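Local structure of PTS system, IIA component (Enterococcus faecalis, 3BED) at residues K7-S12 with D33-S38; A22-I27 with L95-A100; A59-T64 with Y86-V91. The protein probably acts as the IIA subunit of a mannose/sorbose-type sugar phosphotransferase system, taking part in phosphoryl transfer. All blocks are in the same frame, centred on the assembly; numbering follows the deposited sequence. Where two conformers were deposited one is given.

The three contacts illustrate how a parallel alpha/beta fold changes its chemistry with place. Contacts 1 and 3 each join neighbouring strands of the same four-stranded sheet through backbone hydrogen bonds, and they touch where Lys-7 N lies 2.9 Å from Pro-63 O, a probable hydrogen bond. Contact 1 is partly buried, with apolar side chains on both faces of the sheet. Contact 3 lies at the surface, where turns, prolines and amides surround a single bridge of the sheet. Contact 2 is the buried one, a helix and the start of another meeting through methyl groups and a threonine hydroxyl. Its centre is about 12 Å from that of contact 1 and about 22 Å from that of contact 3.

Contact 1 (K7-S12 with D33-S38); sequences KLILMS and DAAIVS
The methyl CE of selenomethionine Met-11 rests against the branch point of Val-37, 3.6 Å from its CB. A bend at chi3 (67°) turns it there, so that CE meets both valine methyls as well, while the two side chains run alongside each other in the same direction. On the face of Leu-10, contact is made differently: Ile-36 crosses Leu-10 obliquely, its chi2 of -62° folding CD1 back to within 3.7 Å of Leu-10 CB. Ala-34, in the loop just before strand 35-39, brings its CB up to Leu-10 CG. This is the parallel strand pair of a beta-alpha-beta unit, whose connecting helix 16-28 puts Leu-21 on Leu-10, Ala-34 and Ile-36; Ile-55 of helix 44-59 packs on Ile-9, Ala-35 and Val-37 on the other face. Four backbone hydrogen bonds stitch the strands, from Ala-35 N to Leu-8 O (2.9 Å) through to Ser-12 N, which meets Val-37 O nearly along its C=O axis. Water extends the pairing at both ends. One molecule takes the N-H of Leu-8 and donates to Asp-33 O; the second donates to Ser-12 OG, itself bonded to Ala-17 N, and lies 2.5 Å from Ser-38 OG.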
ATOM      1  N   LYS A   7       1.201  20.252   1.145  1.00 21.01           N
ATOM      2  CA  LYS A   7       2.390  19.422   0.993  1.00 21.97           C
ATOM      3  C   LYS A   7       2.076  17.960   1.389  1.00 22.09           C
ATOM      4  O   LYS A   7       1.233  17.710   2.276  1.00 23.40           O
ATOM      5  CB  LYS A   7       3.546  19.948   1.821  1.00 22.22           C
ATOM      6  CG  LYS A   7       3.986  21.366   1.339  1.00 25.87           C
ATOM      7  CD  LYS A   7       4.842  21.283   0.060  1.00 27.81           C
ATOM      8  CE  LYS A   7       5.042  22.655  -0.582  1.00 29.26           C
ATOM      9  NZ  LYS A   7       5.132  22.568  -2.063  1.00 34.39           N
ATOM     10  N   LEU A   8       2.718  17.026   0.694  1.00 19.61           N
ATOM     11  CA  LEU A   8       2.532  15.584   0.982  1.00 19.16           C
ATOM     12  C   LEU A   8       3.771  14.974   1.588  1.00 17.85           C
ATOM     13  O   LEU A   8       4.927  15.300   1.204  1.00 17.97           O
ATOM     14  CB  LEU A   8       2.162  14.806  -0.278  1.00 19.40           C
ATOM     15  CG  LEU A   8       0.894  15.246  -0.988  1.00 21.32           C
ATOM     16  CD1 LEU A   8       0.764  14.394  -2.252  1.00 23.94           C
ATOM     17  CD2 LEU A   8      -0.339  15.113  -0.108  1.00 23.86           C
ATOM     18  N   ILE A   9       3.531  14.066   2.536  1.00 17.63           N
ATOM     19  CA  ILE A   9       4.612  13.311   3.170  1.00 17.00           C
ATOM     20  C   ILE A   9       4.108  11.874   3.206  1.00 17.82           C
ATOM     21  O   ILE A   9       3.021  11.624   3.727  1.00 18.48           O
ATOM     22  CB  ILE A   9       4.897  13.790   4.597  1.00 16.88           C
ATOM     23  CG1 ILE A   9       5.253  15.296   4.616  1.00 17.80           C
ATOM     24  CG2 ILE A   9       6.055  12.915   5.205  1.00 17.91           C
ATOM     25  CD1 ILE A   9       5.447  15.891   5.996  1.00 18.61           C
ATOM     26  N   LEU A  10       4.902  10.936   2.725  1.00 16.66           N
ATOM     27  CA  LEU A  10       4.529   9.500   2.899  1.00 17.07           C
ATOM     28  C   LEU A  10       5.479   8.912   3.906  1.00 17.01           C
ATOM     29  O   LEU A  10       6.675   9.130   3.817  1.00 17.49           O
ATOM     30  CB  LEU A  10       4.639   8.726   1.557  1.00 17.55           C
ATOM     31  CG  LEU A  10       3.972   9.315   0.293  1.00 19.65           C
ATOM     32  CD1 LEU A  10       4.057   8.313  -0.834  1.00 20.89           C
ATOM     33  CD2 LEU A  10       2.533   9.698   0.569  1.00 20.03           C
HETATM   34  N   MSE A  11       4.946   8.137   4.851  1.00 17.33           N
HETATM   35  CA  MSE A  11       5.757   7.610   5.944  1.00 17.29           C
HETATM   36  C   MSE A  11       5.476   6.157   6.114  1.00 16.46           C
HETATM   37  O   MSE A  11       4.312   5.724   6.091  1.00 16.62           O
HETATM   38  CB  MSE A  11       5.403   8.295   7.286  1.00 18.57           C
HETATM   39  CG  MSE A  11       5.618   9.768   7.284  1.00 17.24           C
HETATM   40 SE   MSE A  11       5.410  10.501   9.101  0.75 22.74          SE
HETATM   41  CE  MSE A  11       6.869   9.758   9.956  1.00 17.99           C
ATOM     42  N   SER A  12       6.554   5.397   6.344  1.00 15.37           N
ATOM     43  CA  SER A  12       6.334   3.965   6.580  1.00 15.33           C
ATOM     44  C   SER A  12       7.422   3.306   7.370  1.00 15.80           C
ATOM     45  O   SER A  12       8.533   3.854   7.484  1.00 16.81           O
ATOM     46  CB  SER A  12       6.225   3.167   5.254  1.00 15.65           C
ATOM     47  OG  SER A  12       7.462   3.071   4.553  1.00 16.03           O
ATOM     48  N   ASP A  33       4.879  14.551  -6.110  1.00 27.98           N
ATOM     49  CA  ASP A  33       5.951  14.902  -5.199  1.00 28.77           C
ATOM     50  C   ASP A  33       5.518  14.747  -3.751  1.00 27.27           C
ATOM     51  O   ASP A  33       4.386  15.114  -3.374  1.00 27.70           O
ATOM     52  CB  ASP A  33       6.451  16.324  -5.454  1.00 30.50           C
ATOM     53  CG  ASP A  33       7.830  16.556  -4.872  1.00 36.19           C
ATOM     54  OD1 ASP A  33       8.570  15.562  -4.599  1.00 41.78           O
ATOM     55  OD2 ASP A  33       8.176  17.744  -4.671  1.00 39.91           O
ATOM     56  N   ALA A  34       6.419  14.198  -2.952  1.00 25.10           N
ATOM     57  CA  ALA A  34       6.170  14.040  -1.523  1.00 23.45           C
ATOM     58  C   ALA A  34       7.492  13.899  -0.839  1.00 22.78           C
ATOM     59  O   ALA A  34       8.468  13.389  -1.441  1.00 24.58           O
ATOM     60  CB  ALA A  34       5.270  12.813  -1.225  1.00 23.69           C
ATOM     61  N   ALA A  35       7.568  14.399   0.386  1.00 20.11           N
ATOM     62  CA  ALA A  35       8.703  14.033   1.246  1.00 19.40           C
ATOM     63  C   ALA A  35       8.437  12.628   1.756  1.00 20.24           C
ATOM     64  O   ALA A  35       7.307  12.151   1.697  1.00 20.07           O
ATOM     65  CB  ALA A  35       8.824  15.012   2.399  1.00 20.19           C
ATOM     66  N   ILE A  36       9.499  11.959   2.194  1.00 18.78           N
ATOM     67  CA  ILE A  36       9.369  10.564   2.642  1.00 19.13           C
ATOM     68  C   ILE A  36      10.038  10.414   3.980  1.00 19.17           C
ATOM     69  O   ILE A  36      11.127  10.955   4.193  1.00 19.17           O
ATOM     70  CB  ILE A  36      10.118   9.603   1.645  1.00 20.24           C
ATOM     71  CG1 ILE A  36       9.516   9.681   0.222  1.00 19.71           C
ATOM     72  CG2 ILE A  36      10.138   8.202   2.165  1.00 19.99           C
ATOM     73  CD1 ILE A  36       8.012   9.242   0.138  1.00 21.48           C
ATOM     74  N   VAL A  37       9.399   9.677   4.888  1.00 18.62           N
ATOM     75  CA  VAL A  37      10.087   9.129   6.085  1.00 18.08           C
ATOM     76  C   VAL A  37      10.069   7.609   6.002  1.00 18.37           C
ATOM     77  O   VAL A  37       8.981   6.985   5.943  1.00 18.75           O
ATOM     78  CB  VAL A  37       9.425   9.544   7.399  1.00 19.12           C
ATOM     79  CG1 VAL A  37      10.153   8.887   8.616  1.00 19.38           C
ATOM     80  CG2 VAL A  37       9.383  11.068   7.505  1.00 18.61           C
ATOM     81  N   SER A  38      11.272   7.054   5.978  1.00 18.72           N
ATOM     82  CA  SER A  38      11.518   5.618   5.939  1.00 19.71           C
ATOM     83  C   SER A  38      12.085   5.224   7.289  1.00 19.40           C
ATOM     84  O   SER A  38      13.264   5.543   7.605  1.00 22.67           O
ATOM     85  CB  SER A  38      12.555   5.320   4.853  1.00 21.04           C
ATOM     86  OG  SER A  38      11.980   5.574   3.570  1.00 22.10           O
TER
HETATM   87  O   HOH W   1       4.146  17.710  -1.714  1.00 26.23           O
HETATM   88  O   HOH W   2       9.734   4.708   2.946  1.00 18.02           O

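Contact 2 (A22-I27 with L95-A100); sequences ASTQMI and LNLAMA
Leu-97 reaches across to helix 16-28 with both of its methyls, each finding a different partner. CD2 meets Ile-27 CD1 tip to tip at 3.8 Å. CD1 slides past Thr-24 in the opposite sense, 3.5 Å from its OG1, and also approaches Ser-23 CB. The leucine gets there with CG anti to the backbone N (chi1 -171°). One turn beyond Leu-97, Ala-100 sets its CB only 3.3 Å from Thr-24 OG1, a snug fit of a methyl on a hydroxyl, while Thr-24 CG2 comes up to the carbonyl of Ala-100. That hydroxyl is buried but not unsatisfied: with OG1 anti to its own carbonyl carbon, it bonds back to Thr-20 O in its own helix. Farther out, Asn-96 is the N-cap of the second helix, its OD1 accepting from Met-99 N at 3.2 Å in the plane of the amide carbonyl. Its ND2 bonds to Gly-122 O of the same chain and to Gly-94 O of the second subunit, so the cap residue is held at both of its amide atoms. Ser-23 OG has His-13 O of the second subunit as its main partner, with Glu-19 O of its own helix competing for the one proton. Helix 16-28 meets the first turn of helix 97-105, the contact continued by Ile-27 on Ile-101 and Thr-24 on Ala-104, and Leu-95 and Met-99 rest on Leu-67 of strand 64-68.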
ATOM      1  N   ALA A  22       7.693   6.334  -5.803  1.00 16.49           N
ATOM      2  CA  ALA A  22       8.341   6.020  -7.105  1.00 17.40           C
ATOM      3  C   ALA A  22       7.333   5.443  -8.079  1.00 17.90           C
ATOM      4  O   ALA A  22       7.258   5.876  -9.221  1.00 19.27           O
ATOM      5  CB  ALA A  22       9.497   5.063  -6.903  1.00 17.59           C
ATOM      6  N   SER A  23       6.529   4.512  -7.606  1.00 17.70           N
ATOM      7  CA  SER A  23       5.473   3.909  -8.436  1.00 18.13           C
ATOM      8  C   SER A  23       4.432   4.953  -8.880  1.00 17.56           C
ATOM      9  O   SER A  23       3.950   4.953 -10.015  1.00 18.71           O
ATOM     10  CB  SER A  23       4.814   2.764  -7.677  1.00 18.80           C
ATOM     11  OG  SER A  23       5.755   1.703  -7.477  1.00 22.74           O
ATOM     12  N   THR A  24       4.042   5.829  -7.953  1.00 16.80           N
ATOM     13  CA  THR A  24       3.103   6.917  -8.263  0.70 15.12           C
ATOM     14  C   THR A  24       3.656   7.793  -9.374  1.00 16.92           C
ATOM     15  O   THR A  24       2.937   8.182 -10.269  1.00 18.09           O
ATOM     16  CB  THR A  24       2.854   7.800  -6.997  0.70 15.01           C
ATOM     17  OG1 THR A  24       2.264   6.990  -5.979  0.70 13.98           O
ATOM     18  CG2 THR A  24       1.927   8.959  -7.305  0.70 14.86           C
ATOM     19  N   GLN A  25       4.944   8.138  -9.279  1.00 17.33           N
ATOM     20  CA  GLN A  25       5.488   9.045 -10.295  1.00 17.90           C
ATOM     21  C   GLN A  25       5.456   8.362 -11.681  1.00 19.77           C
ATOM     22  O   GLN A  25       5.247   9.010 -12.705  1.00 20.20           O
ATOM     23  CB  GLN A  25       6.926   9.457  -9.893  1.00 16.91           C
ATOM     24  CG  GLN A  25       6.923  10.479  -8.746  1.00 21.60           C
ATOM     25  CD  GLN A  25       8.255  10.552  -8.026  1.00 25.43           C
ATOM     26  OE1 GLN A  25       9.096   9.654  -8.154  1.00 28.55           O
ATOM     27  NE2 GLN A  25       8.465  11.633  -7.286  1.00 29.43           N
HETATM   28  N   MSE A  26       5.602   7.046 -11.691  1.00 19.56           N
HETATM   29  CA  MSE A  26       5.583   6.306 -12.953  1.00 20.03           C
HETATM   30  C   MSE A  26       4.197   6.133 -13.573  1.00 19.50           C
HETATM   31  O   MSE A  26       4.069   5.702 -14.734  1.00 20.12           O
HETATM   32  CB  MSE A  26       6.302   4.971 -12.804  1.00 19.55           C
HETATM   33  CG  MSE A  26       7.837   5.117 -12.624  1.00 23.12           C
HETATM   34 SE   MSE A  26       8.692   5.538 -14.331  0.75 24.04          SE
HETATM   35  CE  MSE A  26       8.491   3.773 -15.165  1.00 26.80           C
ATOM     36  N   ILE A  27       3.171   6.501 -12.812  1.00 18.66           N
ATOM     37  CA  ILE A  27       1.786   6.405 -13.230  1.00 18.57           C
ATOM     38  C   ILE A  27       1.254   7.793 -13.584  1.00 19.42           C
ATOM     39  O   ILE A  27       0.586   7.953 -14.592  1.00 19.10           O
ATOM     40  CB  ILE A  27       0.904   5.728 -12.136  1.00 18.01           C
ATOM     41  CG1 ILE A  27       1.303   4.245 -12.019  1.00 18.07           C
ATOM     42  CG2 ILE A  27      -0.632   5.863 -12.451  1.00 18.90           C
ATOM     43  CD1 ILE A  27       0.759   3.580 -10.796  1.00 16.25           C
ATOM     44  N   LEU A  95      -2.011   3.717   3.866  1.00 14.78           N
ATOM     45  CA  LEU A  95      -1.507   4.049   2.522  1.00 14.40           C
ATOM     46  C   LEU A  95      -1.570   2.897   1.550  1.00 15.00           C
ATOM     47  O   LEU A  95      -1.016   1.832   1.817  1.00 15.34           O
ATOM     48  CB  LEU A  95      -0.023   4.436   2.655  1.00 14.62           C
ATOM     49  CG  LEU A  95       0.820   4.751   1.419  1.00 15.77           C
ATOM     50  CD1 LEU A  95       0.238   5.893   0.599  1.00 15.90           C
ATOM     51  CD2 LEU A  95       2.314   5.063   1.813  1.00 17.23           C
ATOM     52  N   ASN A  96      -2.243   3.128   0.415  1.00 15.92           N
ATOM     53  CA  ASN A  96      -2.180   2.233  -0.711  1.00 14.48           C
ATOM     54  C   ASN A  96      -1.969   3.092  -1.962  1.00 15.33           C
ATOM     55  O   ASN A  96      -1.960   4.353  -1.894  1.00 14.75           O
ATOM     56  CB  ASN A  96      -3.403   1.302  -0.831  1.00 15.86           C
ATOM     57  CG  ASN A  96      -4.711   2.059  -0.778  1.00 14.53           C
ATOM     58  OD1 ASN A  96      -4.769   3.263  -1.120  1.00 14.21           O
ATOM     59  ND2 ASN A  96      -5.802   1.343  -0.325  1.00 14.77           N
ATOM     60  N   LEU A  97      -1.710   2.420  -3.070  1.00 13.42           N
ATOM     61  CA  LEU A  97      -1.293   3.169  -4.262  1.00 14.71           C
ATOM     62  C   LEU A  97      -2.396   4.106  -4.749  1.00 14.59           C
ATOM     63  O   LEU A  97      -2.094   5.204  -5.235  1.00 17.41           O
ATOM     64  CB  LEU A  97      -0.894   2.201  -5.375  1.00 13.98           C
ATOM     65  CG  LEU A  97      -0.219   2.861  -6.604  1.00 13.60           C
ATOM     66  CD1 LEU A  97       0.989   3.753  -6.251  1.00 14.42           C
ATOM     67  CD2 LEU A  97       0.235   1.767  -7.539  1.00 15.51           C
ATOM     68  N   ALA A  98      -3.659   3.690  -4.663  1.00 15.37           N
ATOM     69  CA  ALA A  98      -4.692   4.564  -5.152  1.00 15.74           C
ATOM     70  C   ALA A  98      -4.674   5.885  -4.384  1.00 16.87           C
ATOM     71  O   ALA A  98      -4.929   6.957  -4.961  1.00 17.00           O
ATOM     72  CB  ALA A  98      -6.061   3.881  -5.013  1.00 16.89           C
HETATM   73  N   MSE A  99      -4.425   5.805  -3.081  1.00 16.58           N
HETATM   74  CA  MSE A  99      -4.414   7.022  -2.275  0.60 17.63           C
HETATM   75  C   MSE A  99      -3.296   7.941  -2.712  1.00 17.35           C
HETATM   76  O   MSE A  99      -3.489   9.177  -2.791  1.00 17.73           O
HETATM   77  CB  MSE A  99      -4.280   6.685  -0.789  0.60 17.32           C
HETATM   78  CG  MSE A  99      -5.496   6.119  -0.187  0.60 18.06           C
HETATM   79 SE   MSE A  99      -4.983   5.296   1.530  0.46 22.84          SE
HETATM   80  CE  MSE A  99      -3.712   6.810   1.976  0.40 10.45           C
ATOM     81  N   ALA A 100      -2.131   7.364  -3.002  1.00 17.51           N
ATOM     82  CA  ALA A 100      -0.973   8.169  -3.383  1.00 17.10           C
ATOM     83  C   ALA A 100      -1.183   8.823  -4.740  1.00 17.94           C
ATOM     84  O   ALA A 100      -0.827  10.004  -4.924  1.00 18.63           O
ATOM     85  CB  ALA A 100       0.284   7.309  -3.400  1.00 17.77           C
TER

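Contact 3 (A59-T64 with Y86-V91); sequences AGNVPT and YPQLRV
Arg-90 NH1 is gripped by two backbone carbonyls, Pro-87 O at 2.9 Å and Leu-89 O at 3.0 Å. Both oxygens lie in the guanidinium plane, yet the nitrogen stands above each carbonyl's own plane, by 70° at Leu-89 O. The group is held further by a salt bridge from NE to Asp-112, so three bonds to NH1 and NE limit its rotation, and it ties down the type I turn from Tyr-86 to Leu-89. That turn presents Gln-88 O to Thr-64 N at 3.0 Å; the second backbone bond runs from Arg-90 N to Thr-64 O, nearly along the C=O axis. Thr-64 is steadied from its own side, where OG1 donates to Val-62 O at 2.8 Å. With chi1 at -64°, OG1 sits beside the backbone N and CG2 is anti to it, 3.6 Å from Leu-89 CD1, the two side chains crossing obliquely. Outside the strands, Gln-88 lies alongside Pro-63, its CB 3.7 Å from Pro-63 CA. The extended side chain then crosses Asn-61 at about a right angle, with the two amide planes 82° apart. Asn-61 centres an inverse gamma turn just after Gly-60, which leaves helix 44-59 with positive phi. Val-91 bonds through its backbone to the second subunit and packs on its Ile-129, consistent with the strand exchange of mannose-family IIA dimers. The bridge of Thr-64 with Leu-89 opens the parallel pairing of strands 64-68 and 89-93, the two strands of a beta-alpha-beta unit whose connecting helix is 74-82.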
ATOM      1  N   ALA A  59       9.484  23.180   6.248  1.00 29.41           N
ATOM      2  CA  ALA A  59       8.306  23.722   5.575  1.00 29.03           C
ATOM      3  C   ALA A  59       7.528  24.780   6.373  1.00 29.11           C
ATOM      4  O   ALA A  59       6.768  25.587   5.785  1.00 29.92           O
ATOM      5  CB  ALA A  59       7.362  22.590   5.140  1.00 29.23           C
ATOM      6  N   GLY A  60       7.712  24.806   7.685  1.00 27.45           N
ATOM      7  CA  GLY A  60       6.927  25.695   8.547  1.00 26.53           C
ATOM      8  C   GLY A  60       5.423  25.425   8.537  1.00 25.26           C
ATOM      9  O   GLY A  60       4.978  24.283   8.266  1.00 25.84           O
ATOM     10  N   ASN A  61       4.642  26.454   8.851  1.00 24.54           N
ATOM     11  CA  ASN A  61       3.209  26.328   9.067  1.00 23.80           C
ATOM     12  C   ASN A  61       2.445  26.337   7.755  1.00 23.66           C
ATOM     13  O   ASN A  61       1.701  27.293   7.430  1.00 23.72           O
ATOM     14  CB  ASN A  61       2.699  27.419  10.048  1.00 24.53           C
ATOM     15  CG  ASN A  61       1.236  27.225  10.446  1.00 26.35           C
ATOM     16  OD1 ASN A  61       0.614  26.201  10.136  1.00 28.84           O
ATOM     17  ND2 ASN A  61       0.665  28.229  11.119  1.00 28.95           N
ATOM     18  N   VAL A  62       2.669  25.278   6.978  1.00 23.04           N
ATOM     19  CA  VAL A  62       2.011  25.095   5.695  0.60 22.74           C
ATOM     20  C   VAL A  62       1.039  23.904   5.759  1.00 22.36           C
ATOM     21  O   VAL A  62       1.348  22.900   6.392  1.00 22.62           O
ATOM     22  CB  VAL A  62       3.078  24.894   4.611  0.60 23.14           C
ATOM     23  CG1 VAL A  62       4.020  23.755   4.973  0.60 24.54           C
ATOM     24  CG2 VAL A  62       2.460  24.728   3.232  0.60 23.07           C
ATOM     25  N   PRO A  63      -0.148  24.008   5.139  1.00 20.47           N
ATOM     26  CA  PRO A  63      -1.025  22.818   5.092  1.00 20.60           C
ATOM     27  C   PRO A  63      -0.291  21.606   4.536  1.00 20.78           C
ATOM     28  O   PRO A  63       0.397  21.688   3.505  1.00 21.08           O
ATOM     29  CB  PRO A  63      -2.162  23.254   4.159  1.00 21.03           C
ATOM     30  CG  PRO A  63      -2.235  24.749   4.399  1.00 22.88           C
ATOM     31  CD  PRO A  63      -0.798  25.182   4.498  1.00 20.03           C
ATOM     32  N   THR A  64      -0.365  20.515   5.294  1.00 20.58           N
ATOM     33  CA  THR A  64       0.421  19.320   5.014  1.00 20.96           C
ATOM     34  C   THR A  64      -0.363  18.072   5.328  1.00 20.73           C
ATOM     35  O   THR A  64      -1.082  18.041   6.327  1.00 20.70           O
ATOM     36  CB  THR A  64       1.687  19.324   5.883  1.00 21.06           C
ATOM     37  OG1 THR A  64       2.510  20.455   5.522  1.00 21.02           O
ATOM     38  CG2 THR A  64       2.482  18.029   5.657  1.00 22.19           C
ATOM     39  N   TYR A  86       1.863  21.363  14.822  1.00 22.35           N
ATOM     40  CA  TYR A  86       1.593  21.884  13.454  1.00 21.72           C
ATOM     41  C   TYR A  86       0.116  21.884  13.181  1.00 21.97           C
ATOM     42  O   TYR A  86      -0.459  20.852  12.846  1.00 22.96           O
ATOM     43  CB  TYR A  86       2.347  21.042  12.401  1.00 21.26           C
ATOM     44  CG  TYR A  86       3.839  21.237  12.469  1.00 20.60           C
ATOM     45  CD1 TYR A  86       4.466  22.269  11.755  1.00 19.55           C
ATOM     46  CD2 TYR A  86       4.625  20.438  13.315  1.00 19.82           C
ATOM     47  CE1 TYR A  86       5.838  22.456  11.856  1.00 20.98           C
ATOM     48  CE2 TYR A  86       6.003  20.617  13.422  1.00 22.56           C
ATOM     49  CZ  TYR A  86       6.591  21.649  12.701  1.00 22.66           C
ATOM     50  OH  TYR A  86       7.934  21.898  12.737  1.00 25.47           O
ATOM     51  N   PRO A  87      -0.537  23.054  13.328  1.00 22.51           N
ATOM     52  CA  PRO A  87      -1.995  23.088  13.289  1.00 21.79           C
ATOM     53  C   PRO A  87      -2.626  22.812  11.908  1.00 21.84           C
ATOM     54  O   PRO A  87      -3.835  22.514  11.797  1.00 22.64           O
ATOM     55  CB  PRO A  87      -2.320  24.534  13.729  1.00 21.68           C
ATOM     56  CG  PRO A  87      -1.142  25.326  13.388  1.00 23.89           C
ATOM     57  CD  PRO A  87       0.040  24.398  13.568  1.00 22.84           C
ATOM     58  N   GLN A  88      -1.824  22.868  10.853  1.00 21.82           N
ATOM     59  CA  GLN A  88      -2.370  22.587   9.526  1.00 20.96           C
ATOM     60  C   GLN A  88      -1.869  21.262   8.949  1.00 21.40           C
ATOM     61  O   GLN A  88      -1.941  21.056   7.737  1.00 21.94           O
ATOM     62  CB  GLN A  88      -2.040  23.738   8.574  1.00 21.59           C
ATOM     63  CG  GLN A  88      -2.503  25.115   9.106  1.00 21.57           C
ATOM     64  CD  GLN A  88      -2.517  26.151   8.032  1.00 26.73           C
ATOM     65  OE1 GLN A  88      -1.538  26.855   7.856  1.00 29.32           O
ATOM     66  NE2 GLN A  88      -3.594  26.198   7.255  1.00 27.98           N
ATOM     67  N   LEU A  89      -1.377  20.382   9.840  1.00 20.66           N
ATOM     68  CA  LEU A  89      -0.966  19.039   9.468  1.00 19.64           C
ATOM     69  C   LEU A  89      -2.102  18.089   9.743  1.00 19.34           C
ATOM     70  O   LEU A  89      -2.726  18.166  10.808  1.00 20.20           O
ATOM     71  CB  LEU A  89       0.239  18.630  10.329  1.00 20.46           C
ATOM     72  CG  LEU A  89       0.673  17.146  10.249  1.00 20.01           C
ATOM     73  CD1 LEU A  89       1.221  16.838   8.861  1.00 21.51           C
ATOM     74  CD2 LEU A  89       1.728  16.842  11.305  1.00 20.00           C
ATOM     75  N   ARG A  90      -2.395  17.200   8.785  1.00 19.17           N
ATOM     76  CA  ARG A  90      -3.331  16.101   9.009  1.00 18.40           C
ATOM     77  C   ARG A  90      -2.639  14.780   8.659  1.00 19.21           C
ATOM     78  O   ARG A  90      -1.604  14.777   7.981  1.00 19.63           O
ATOM     79  CB  ARG A  90      -4.621  16.268   8.187  1.00 19.50           C
ATOM     80  CG  ARG A  90      -5.349  17.634   8.377  1.00 21.33           C
ATOM     81  CD  ARG A  90      -6.142  17.689   9.708  1.00 22.24           C
ATOM     82  NE  ARG A  90      -6.823  18.977   9.863  1.00 23.47           N
ATOM     83  CZ  ARG A  90      -6.246  20.136  10.197  1.00 25.20           C
ATOM     84  NH1 ARG A  90      -4.952  20.216  10.516  1.00 23.68           N
ATOM     85  NH2 ARG A  90      -7.006  21.245  10.229  1.00 24.58           N
ATOM     86  N   VAL A  91      -3.256  13.682   9.090  1.00 18.53           N
ATOM     87  CA  VAL A  91      -2.687  12.346   8.929  1.00 18.58           C
ATOM     88  C   VAL A  91      -3.781  11.391   8.516  1.00 18.59           C
ATOM     89  O   VAL A  91      -4.836  11.354   9.133  1.00 19.33           O
ATOM     90  CB  VAL A  91      -2.077  11.838  10.262  1.00 17.51           C
ATOM     91  CG1 VAL A  91      -1.490  10.424  10.093  1.00 19.19           C
ATOM     92  CG2 VAL A  91      -0.983  12.813  10.779  1.00 18.37           C
TER